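Local coordinates for cytoplasmic protein (Cryptococcus neoformans var. grubii serotype A, PDB 7LPO), which probably hydrolyses steryl beta-glucosides as a sterylglucosidase of glycoside hydrolase family 5, at residues L88-Y101 against Y123-G135. Sequence-based numbering, arbitrary orientation.
Sequences LARLKAWGYNLLRY and YIIAVLRKCKEWG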
# COMPACT_ATOMS: atom_id res chain seq x y z
N LEU A 88 -16.39 0.26 -11.90
CA LEU A 88 -16.91 0.87 -10.68
C LEU A 88 -18.23 0.21 -10.28
O LEU A 88 -18.49 0.01 -9.09
CB LEU A 88 -17.09 2.38 -10.86
CG LEU A 88 -15.79 3.16 -11.10
CD1 LEU A 88 -16.06 4.60 -11.54
CD2 LEU A 88 -14.92 3.17 -9.85
N ALA A 89 -19.07 -0.13 -11.25
CA ALA A 89 -20.31 -0.83 -10.94
C ALA A 89 -20.01 -2.14 -10.23
O ALA A 89 -20.66 -2.48 -9.23
CB ALA A 89 -21.11 -1.09 -12.21
N ARG A 90 -19.03 -2.89 -10.73
CA ARG A 90 -18.66 -4.15 -10.11
C ARG A 90 -18.22 -3.93 -8.67
O ARG A 90 -18.68 -4.61 -7.75
CB ARG A 90 -17.56 -4.82 -10.93
CG ARG A 90 -17.19 -6.23 -10.47
CD ARG A 90 -16.18 -6.88 -11.45
NE ARG A 90 -16.76 -7.11 -12.77
CZ ARG A 90 -16.38 -6.48 -13.89
NH1 ARG A 90 -15.42 -5.57 -13.87
NH2 ARG A 90 -16.97 -6.79 -15.03
N LEU A 91 -17.33 -2.96 -8.46
CA LEU A 91 -16.84 -2.71 -7.11
C LEU A 91 -17.98 -2.30 -6.18
O LEU A 91 -18.05 -2.75 -5.03
CB LEU A 91 -15.76 -1.63 -7.15
CG LEU A 91 -14.51 -1.97 -7.96
CD1 LEU A 91 -13.56 -0.78 -8.06
CD2 LEU A 91 -13.79 -3.17 -7.35
N LYS A 92 -18.90 -1.46 -6.67
CA LYS A 92 -20.02 -1.06 -5.82
C LYS A 92 -20.95 -2.23 -5.53
O LYS A 92 -21.43 -2.39 -4.40
CB LYS A 92 -20.79 0.09 -6.49
CG LYS A 92 -21.54 0.97 -5.49
CD LYS A 92 -20.57 1.92 -4.79
CE LYS A 92 -21.26 2.79 -3.76
NZ LYS A 92 -20.95 2.36 -2.36
N ALA A 93 -21.21 -3.07 -6.54
CA ALA A 93 -22.08 -4.23 -6.36
C ALA A 93 -21.49 -5.23 -5.37
O ALA A 93 -22.24 -6.01 -4.77
CB ALA A 93 -22.34 -4.90 -7.71
N TRP A 94 -20.16 -5.24 -5.21
CA TRP A 94 -19.50 -6.07 -4.22
C TRP A 94 -19.56 -5.48 -2.82
O TRP A 94 -18.99 -6.05 -1.89
CB TRP A 94 -18.03 -6.29 -4.60
CG TRP A 94 -17.80 -7.29 -5.70
CD1 TRP A 94 -18.63 -8.31 -6.08
CD2 TRP A 94 -16.64 -7.38 -6.54
NE1 TRP A 94 -18.06 -9.02 -7.12
CE2 TRP A 94 -16.85 -8.47 -7.42
CE3 TRP A 94 -15.45 -6.66 -6.63
CZ2 TRP A 94 -15.91 -8.83 -8.37
CZ3 TRP A 94 -14.52 -7.02 -7.60
CH2 TRP A 94 -14.75 -8.10 -8.45
N GLY A 95 -20.26 -4.35 -2.66
CA GLY A 95 -20.44 -3.73 -1.36
C GLY A 95 -19.41 -2.70 -0.98
O GLY A 95 -19.50 -2.12 0.10
N TYR A 96 -18.43 -2.44 -1.84
CA TYR A 96 -17.36 -1.51 -1.49
C TYR A 96 -17.83 -0.07 -1.56
O TYR A 96 -18.64 0.30 -2.42
CB TYR A 96 -16.17 -1.72 -2.42
CG TYR A 96 -15.56 -3.10 -2.27
CD1 TYR A 96 -15.54 -3.74 -1.04
CD2 TYR A 96 -15.00 -3.76 -3.36
CE1 TYR A 96 -14.99 -5.00 -0.89
CE2 TYR A 96 -14.44 -5.02 -3.21
CZ TYR A 96 -14.45 -5.63 -1.99
OH TYR A 96 -13.90 -6.88 -1.84
N ASN A 97 -17.35 0.75 -0.62
CA ASN A 97 -17.64 2.18 -0.59
C ASN A 97 -16.37 3.01 -0.49
O ASN A 97 -16.45 4.21 -0.20
CB ASN A 97 -18.58 2.52 0.56
CG ASN A 97 -18.06 2.01 1.91
OD1 ASN A 97 -16.94 1.52 2.00
ND2 ASN A 97 -18.88 2.14 2.95
N LEU A 98 -15.20 2.41 -0.72
CA LEU A 98 -13.93 3.07 -0.49
C LEU A 98 -12.96 2.71 -1.59
O LEU A 98 -12.93 1.58 -2.08
CB LEU A 98 -13.34 2.67 0.87
CG LEU A 98 -11.92 3.14 1.21
CD1 LEU A 98 -11.94 4.60 1.62
CD2 LEU A 98 -11.34 2.28 2.32
N LEU A 99 -12.16 3.69 -1.99
CA LEU A 99 -11.09 3.50 -2.97
C LEU A 99 -9.86 4.22 -2.45
O LEU A 99 -9.96 5.39 -2.06
CB LEU A 99 -11.48 4.05 -4.35
CG LEU A 99 -12.70 3.45 -5.03
CD1 LEU A 99 -13.08 4.32 -6.21
CD2 LEU A 99 -12.44 2.03 -5.45
N ARG A 100 -8.74 3.52 -2.39
CA ARG A 100 -7.43 4.13 -2.18
C ARG A 100 -6.87 4.40 -3.56
O ARG A 100 -6.59 3.46 -4.32
CB ARG A 100 -6.53 3.23 -1.35
CG ARG A 100 -5.17 3.85 -1.03
CD ARG A 100 -4.53 3.09 0.09
NE ARG A 100 -3.18 3.54 0.40
CZ ARG A 100 -2.07 2.95 -0.03
NH1 ARG A 100 -2.13 1.89 -0.83
NH2 ARG A 100 -0.89 3.42 0.34
N TYR A 101 -6.74 5.67 -3.93
CA TYR A 101 -6.45 6.05 -5.30
C TYR A 101 -4.94 6.20 -5.49
O TYR A 101 -4.32 7.06 -4.86
CB TYR A 101 -7.17 7.34 -5.69
CG TYR A 101 -6.99 7.62 -7.16
CD1 TYR A 101 -5.85 8.27 -7.63
CD2 TYR A 101 -7.92 7.17 -8.09
CE1 TYR A 101 -5.67 8.50 -8.98
CE2 TYR A 101 -7.74 7.41 -9.45
CZ TYR A 101 -6.61 8.07 -9.89
OH TYR A 101 -6.42 8.30 -11.23
N TYR A 123 -6.95 14.30 -15.84
CA TYR A 123 -7.45 12.94 -15.99
C TYR A 123 -7.85 12.37 -14.63
O TYR A 123 -8.92 11.77 -14.49
CB TYR A 123 -6.40 12.05 -16.65
CG TYR A 123 -6.69 10.58 -16.41
CD1 TYR A 123 -7.62 9.91 -17.20
CD2 TYR A 123 -6.07 9.89 -15.38
CE1 TYR A 123 -7.91 8.58 -16.97
CE2 TYR A 123 -6.36 8.55 -15.14
CZ TYR A 123 -7.27 7.90 -15.95
OH TYR A 123 -7.57 6.57 -15.72
N ILE A 124 -6.98 12.53 -13.62
CA ILE A 124 -7.30 12.03 -12.28
C ILE A 124 -8.60 12.65 -11.78
O ILE A 124 -9.44 11.97 -11.19
CB ILE A 124 -6.14 12.31 -11.31
CG1 ILE A 124 -4.95 11.40 -11.58
CG2 ILE A 124 -6.61 12.12 -9.88
CD1 ILE A 124 -3.67 11.83 -10.88
N ILE A 125 -8.77 13.95 -12.00
CA ILE A 125 -9.99 14.63 -11.57
C ILE A 125 -11.21 14.02 -12.24
O ILE A 125 -12.24 13.81 -11.60
CB ILE A 125 -9.88 16.14 -11.85
CG1 ILE A 125 -9.04 16.80 -10.76
CG2 ILE A 125 -11.26 16.77 -11.97
CD1 ILE A 125 -8.51 18.17 -11.12
N ALA A 126 -11.10 13.73 -13.54
CA ALA A 126 -12.20 13.08 -14.25
C ALA A 126 -12.51 11.71 -13.66
O ALA A 126 -13.67 11.34 -13.50
CB ALA A 126 -11.86 12.95 -15.74
N VAL A 127 -11.47 10.93 -13.35
CA VAL A 127 -11.68 9.65 -12.69
C VAL A 127 -12.36 9.85 -11.34
O VAL A 127 -13.31 9.15 -10.99
CB VAL A 127 -10.36 8.89 -12.55
CG1 VAL A 127 -10.56 7.61 -11.72
CG2 VAL A 127 -9.78 8.56 -13.91
N LEU A 128 -11.88 10.82 -10.56
CA LEU A 128 -12.49 11.07 -9.26
C LEU A 128 -13.96 11.46 -9.40
O LEU A 128 -14.79 11.07 -8.57
CB LEU A 128 -11.72 12.16 -8.52
CG LEU A 128 -10.29 11.77 -8.15
CD1 LEU A 128 -9.55 12.93 -7.52
CD2 LEU A 128 -10.30 10.54 -7.23
N ARG A 129 -14.31 12.19 -10.46
CA ARG A 129 -15.71 12.58 -10.65
C ARG A 129 -16.60 11.35 -10.84
O ARG A 129 -17.70 11.29 -10.29
CB ARG A 129 -15.84 13.53 -11.84
CG ARG A 129 -15.40 14.95 -11.52
CD ARG A 129 -16.13 15.95 -12.40
NE ARG A 129 -15.30 17.10 -12.72
CZ ARG A 129 -15.18 18.17 -11.94
NH1 ARG A 129 -15.84 18.24 -10.79
NH2 ARG A 129 -14.40 19.18 -12.32
N LYS A 130 -16.14 10.38 -11.63
CA LYS A 130 -16.92 9.15 -11.81
C LYS A 130 -17.01 8.36 -10.52
O LYS A 130 -18.06 7.78 -10.21
CB LYS A 130 -16.31 8.30 -12.92
CG LYS A 130 -16.66 8.79 -14.32
CD LYS A 130 -16.32 7.75 -15.38
CE LYS A 130 -17.14 7.97 -16.64
NZ LYS A 130 -18.61 7.85 -16.39
N CYS A 131 -15.92 8.29 -9.74
CA CYS A 131 -16.00 7.65 -8.43
C CYS A 131 -17.09 8.30 -7.58
O CYS A 131 -17.84 7.62 -6.88
CB CYS A 131 -14.66 7.72 -7.72
SG CYS A 131 -13.33 6.86 -8.60
N LYS A 132 -17.19 9.63 -7.64
CA LYS A 132 -18.21 10.32 -6.86
C LYS A 132 -19.61 9.99 -7.35
O LYS A 132 -20.52 9.77 -6.54
CB LYS A 132 -17.97 11.83 -6.92
CG LYS A 132 -18.90 12.66 -6.05
CD LYS A 132 -18.66 14.14 -6.29
CE LYS A 132 -19.71 14.99 -5.59
NZ LYS A 132 -19.91 16.28 -6.32
N GLU A 133 -19.80 9.94 -8.67
CA GLU A 133 -21.10 9.57 -9.21
C GLU A 133 -21.54 8.20 -8.72
O GLU A 133 -22.73 7.97 -8.48
CB GLU A 133 -21.06 9.59 -10.74
CG GLU A 133 -21.15 10.98 -11.35
CD GLU A 133 -20.59 11.03 -12.76
OE1 GLU A 133 -19.86 12.00 -13.08
OE2 GLU A 133 -20.88 10.10 -13.55
N TRP A 134 -20.60 7.28 -8.55
CA TRP A 134 -20.92 5.94 -8.07
C TRP A 134 -20.95 5.83 -6.55
O TRP A 134 -21.16 4.74 -6.03
CB TRP A 134 -19.92 4.93 -8.63
CG TRP A 134 -20.20 4.58 -10.05
CD1 TRP A 134 -19.62 5.13 -11.16
CD2 TRP A 134 -21.13 3.60 -10.53
NE1 TRP A 134 -20.14 4.56 -12.29
CE2 TRP A 134 -21.05 3.60 -11.94
CE3 TRP A 134 -22.00 2.71 -9.91
CZ2 TRP A 134 -21.83 2.77 -12.73
CZ3 TRP A 134 -22.77 1.87 -10.69
CH2 TRP A 134 -22.68 1.91 -12.08
N GLY A 135 -20.74 6.93 -5.83
CA GLY A 135 -20.90 6.92 -4.40
C GLY A 135 -19.71 6.47 -3.59
O GLY A 135 -19.89 6.05 -2.44
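In the (beta/alpha)8 barrel of this family 5 glycosidase, helix 118-133 packs against strand 98-104 and the preceding helix 83-93, and Leu88 and Ala89 of helix 83-93 meet Trp134, just past the end of helix 118-133. One face of the Trp134 indole lies on helix 83-93: Leu88 CB sits 3.9 Å from the centroid of the five-membered ring, 14° off its normal, a CH-pi contact, while Ala89 CB reaches CH2 of Trp134 at 3.4 Å. Lys130 NZ makes a salt bridge with Asp85, one helical turn before Ala89 and also the polar partner of Trp134. Lys92, its chain bent at chi2 (77°) and chi4, lays CE 3.0 Å from Trp134 O, and its NZ hydrogen-bonds Tyr96 O. Deeper in, strand 98-101 runs antiparallel to helix 123-133, their axes 10.7 Å apart. Leu99 CD1 rests on Cys131 SG at 3.5 Å. Tyr101, its CG anti to the backbone N (chi1 -173°), drives its ring toward the helix; Val127 CG1 meets the ring edge 3.6 Å from CE2, and Ile124 CG1 lies 3.4 Å from Tyr101 OH. Gly95 and Gly135 end their helices in Schellman motifs; strand 98-104, helix 118-133 and parallel strand 137-143 form the beta-alpha-beta unit repeated around a TIM barrel.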